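Local coordinates for protein tubulin binding cofactor C (Leishmania major, PDB 5AJ8) that is a TBCC-family chaperone that probably helps fold and assemble tubulin, here represented by its C-terminal domain, at residues L21-S26 and I39-I44. The protein carries 1 engineered substitution. Sequence-based numbering, arbitrary orientation.
Sequences LFISHS and IYCLPI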
ATOM      1  N   LEU A  21       1.763  -2.460  11.673  1.00 18.99           N
ATOM      2  CA  LEU A  21       0.861  -3.569  11.273  1.00 18.61           C
ATOM      3  C   LEU A  21       1.472  -4.425  10.155  1.00 16.55           C
ATOM      4  O   LEU A  21       2.148  -3.896   9.264  1.00 15.70           O
ATOM      5  CB  LEU A  21      -0.489  -3.034  10.814  1.00 19.03           C
ATOM      6  CG  LEU A  21      -1.247  -2.143  11.796  1.00 21.80           C
ATOM      7  CD1 LEU A  21      -2.588  -1.794  11.169  1.00 23.71           C
ATOM      8  CD2 LEU A  21      -1.437  -2.832  13.141  1.00 24.53           C
ATOM      9  N   PHE A  22       1.229  -5.731  10.220  1.00 15.29           N
ATOM     10  CA  PHE A  22       1.740  -6.687   9.247  1.00 15.16           C
ATOM     11  C   PHE A  22       0.553  -7.425   8.618  1.00 14.96           C
ATOM     12  O   PHE A  22      -0.077  -8.254   9.247  1.00 16.25           O
ATOM     13  CB  PHE A  22       2.739  -7.635   9.908  1.00 15.81           C
ATOM     14  CG  PHE A  22       3.945  -6.919  10.479  1.00 16.01           C
ATOM     15  CD1 PHE A  22       4.909  -6.401   9.640  1.00 15.24           C
ATOM     16  CD2 PHE A  22       4.089  -6.727  11.842  1.00 17.60           C
ATOM     17  CE1 PHE A  22       6.007  -5.730  10.140  1.00 15.76           C
ATOM     18  CE2 PHE A  22       5.193  -6.031  12.367  1.00 17.55           C
ATOM     19  CZ  PHE A  22       6.154  -5.540  11.511  1.00 16.53           C
ATOM     20  N   ILE A  23       0.223  -7.064   7.386  1.00 14.07           N
ATOM     21  CA  ILE A  23      -0.970  -7.563   6.702  1.00 15.01           C
ATOM     22  C   ILE A  23      -0.538  -8.679   5.762  1.00 14.61           C
ATOM     23  O   ILE A  23       0.207  -8.435   4.811  1.00 13.89           O
ATOM     24  CB  ILE A  23      -1.659  -6.411   5.953  1.00 15.35           C
ATOM     25  CG1 ILE A  23      -2.088  -5.386   7.052  1.00 16.38           C
ATOM     26  CG2 ILE A  23      -2.818  -6.903   5.072  1.00 14.88           C
ATOM     27  CD1 ILE A  23      -3.066  -4.316   6.641  1.00 17.54           C
ATOM     28  N   SER A  24      -0.972  -9.898   6.025  1.00 15.64           N
ATOM     29  CA  SER A  24      -0.529 -11.029   5.179  1.00 18.19           C
ATOM     30  C   SER A  24      -1.256 -11.021   3.822  1.00 16.83           C
ATOM     31  O   SER A  24      -2.169 -10.223   3.593  1.00 14.92           O
ATOM     32  CB  SER A  24      -0.681 -12.382   5.906  1.00 20.61           C
ATOM     33  OG  SER A  24       0.089 -13.394   5.269  1.00 24.06           O
ATOM     34  N   HIS A  25      -0.794 -11.872   2.914  1.00 18.52           N
ATOM     35  CA  HIS A  25      -1.380 -11.989   1.559  1.00 19.73           C
ATOM     36  C   HIS A  25      -2.800 -12.527   1.642  1.00 18.23           C
ATOM     37  O   HIS A  25      -3.095 -13.358   2.485  1.00 18.15           O
ATOM     38  CB  HIS A  25      -0.517 -12.838   0.606  1.00 22.96           C
ATOM     39  CG  HIS A  25       0.045 -14.083   1.221  1.00 30.99           C
ATOM     40  ND1 HIS A  25      -0.675 -15.252   1.364  1.00 35.57           N
ATOM     41  CD2 HIS A  25       1.269 -14.325   1.761  1.00 36.12           C
ATOM     42  CE1 HIS A  25       0.086 -16.163   1.949  1.00 38.92           C
ATOM     43  NE2 HIS A  25       1.265 -15.622   2.209  1.00 37.02           N
ATOM     44  N   SER A  26      -3.680 -12.026   0.782  1.00 16.91           N
ATOM     45  CA  SER A  26      -5.066 -12.470   0.720  1.00 16.80           C
ATOM     46  C   SER A  26      -5.650 -11.945  -0.574  1.00 17.02           C
ATOM     47  O   SER A  26      -4.929 -11.322  -1.343  1.00 14.67           O
ATOM     48  CB  SER A  26      -5.860 -11.920   1.925  1.00 17.17           C
ATOM     49  OG  SER A  26      -6.137 -10.533   1.781  1.00 16.37           O
ATOM     50  N   ILE A  39       2.527   0.454   8.013  1.00 13.37           N
ATOM     51  CA  ILE A  39       1.693  -0.683   7.635  1.00 12.93           C
ATOM     52  C   ILE A  39       2.380  -1.424   6.490  1.00 11.88           C
ATOM     53  O   ILE A  39       2.552  -0.878   5.421  1.00 11.06           O
ATOM     54  CB  ILE A  39       0.284  -0.210   7.218  1.00 13.36           C
ATOM     55  CG1 ILE A  39      -0.371   0.577   8.353  1.00 14.24           C
ATOM     56  CG2 ILE A  39      -0.593  -1.391   6.826  1.00 13.92           C
ATOM     57  CD1 ILE A  39      -1.734   1.138   7.982  1.00 14.52           C
ATOM     58  N   TYR A  40       2.782  -2.663   6.740  1.00 11.80           N
ATOM     59  CA  TYR A  40       3.517  -3.477   5.773  1.00 11.01           C
ATOM     60  C   TYR A  40       2.612  -4.590   5.264  1.00 11.03           C
ATOM     61  O   TYR A  40       2.245  -5.477   6.046  1.00 11.40           O
ATOM     62  CB  TYR A  40       4.738  -4.070   6.460  1.00 11.05           C
ATOM     63  CG  TYR A  40       5.715  -3.036   6.934  1.00 10.76           C
ATOM     64  CD1 TYR A  40       6.565  -2.417   6.042  1.00 10.14           C
ATOM     65  CD2 TYR A  40       5.796  -2.684   8.276  1.00 10.87           C
ATOM     66  CE1 TYR A  40       7.454  -1.472   6.467  1.00 10.04           C
ATOM     67  CE2 TYR A  40       6.697  -1.753   8.711  1.00 10.78           C
ATOM     68  CZ  TYR A  40       7.514  -1.141   7.804  1.00 10.33           C
ATOM     69  OH  TYR A  40       8.420  -0.222   8.226  1.00 10.47           O
ATOM     70  N   CYS A  41       2.224  -4.524   3.986  1.00 10.87           N
ATOM     71  CA  CYS A  41       1.379  -5.536   3.364  1.00 11.43           C
ATOM     72  C   CYS A  41       2.133  -6.418   2.358  1.00 11.76           C
ATOM     73  O   CYS A  41       2.753  -5.926   1.409  1.00 11.17           O
ATOM     74  CB  CYS A  41       0.188  -4.924   2.631  1.00 11.96           C
ATOM     75  SG  CYS A  41      -0.716  -3.629   3.520  1.00 13.39           S
ATOM     76  N   LEU A  42       2.046  -7.725   2.557  1.00 11.65           N
ATOM     77  CA  LEU A  42       2.419  -8.661   1.518  1.00 12.15           C
ATOM     78  C   LEU A  42       1.442  -8.436   0.334  1.00 11.85           C
ATOM     79  O   LEU A  42       0.357  -7.886   0.513  1.00 11.97           O
ATOM     80  CB  LEU A  42       2.372 -10.096   2.037  1.00 12.92           C
ATOM     81  CG  LEU A  42       3.284 -10.433   3.224  1.00 14.05           C
ATOM     82  CD1 LEU A  42       3.159 -11.891   3.623  1.00 14.95           C
ATOM     83  CD2 LEU A  42       4.744 -10.081   2.934  1.00 14.31           C
ATOM     84  N   PRO A  43       1.852  -8.803  -0.887  1.00 11.23           N
ATOM     85  CA  PRO A  43       0.986  -8.539  -2.045  1.00 11.07           C
ATOM     86  C   PRO A  43      -0.430  -9.092  -1.879  1.00 10.91           C
ATOM     87  O   PRO A  43      -0.577 -10.214  -1.470  1.00 11.67           O
ATOM     88  CB  PRO A  43       1.741  -9.217  -3.211  1.00 10.99           C
ATOM     89  CG  PRO A  43       3.181  -9.177  -2.785  1.00 10.87           C
ATOM     90  CD  PRO A  43       3.154  -9.366  -1.296  1.00 11.30           C
ATOM     91  N   ILE A  44      -1.443  -8.276  -2.189  1.00 10.90           N
ATOM     92  CA  ILE A  44      -2.853  -8.663  -2.128  1.00 10.56           C
ATOM     93  C   ILE A  44      -3.350  -8.917  -3.546  1.00 10.63           C
ATOM     94  O   ILE A  44      -3.186  -8.071  -4.420  1.00  9.59           O
ATOM     95  CB  ILE A  44      -3.671  -7.519  -1.523  1.00 10.65           C
ATOM     96  CG1 ILE A  44      -3.068  -7.040  -0.198  1.00 10.48           C
ATOM     97  CG2 ILE A  44      -5.121  -7.915  -1.356  1.00 11.18           C
ATOM     98  CD1 ILE A  44      -2.992  -8.124   0.847  1.00 11.28           C
TER
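Two neighbouring rungs of a parallel beta-helix meet here, with Phe-22 beside Tyr-40 on one face and Ile-23 against Ile-39 and Cys-41 on the other. Strands 21-23 and 39-41 run parallel. Tyr-40 N donates to Leu-21 O at 2.9 Å in an almost straight bond (177°). Tyr-40 O then accepts from Ile-23 N, and Leu-42 N reaches Ile-23 O at 3.0 Å. Inside, Ile-23 CD1 packs on Ile-39 CG2 at 3.8 Å, and Cys-41 SG lies 3.8 Å from Ile-23 CB. Val-29 and Ile-31 of strand 28-35 touch Ile-23 as well. On the other face the ring planes lie 14° from parallel but are slid so far that the rings barely overlap; Phe-22 CE1 touches Tyr-40 CD2 at 3.6 Å. In both residues CG stands anti to the carbonyl carbon, so the side chains leave the strands in the same direction. Tyr-59 also meets the Tyr-40 ring, whose OH is hydrogen-bonded to Ser-164 and Arg-162. Beyond the strands, 24-26 and 42-44 stay in contact. Leu-42 CD1 meets His-25 CD2 at 3.6 Å, and Ile-44 CD1 sits 3.6 Å from Ser-24 O. Parallel strands stacked rung on rung around an apolar interior characterise the beta-helical C-CAP/cofactor C domain.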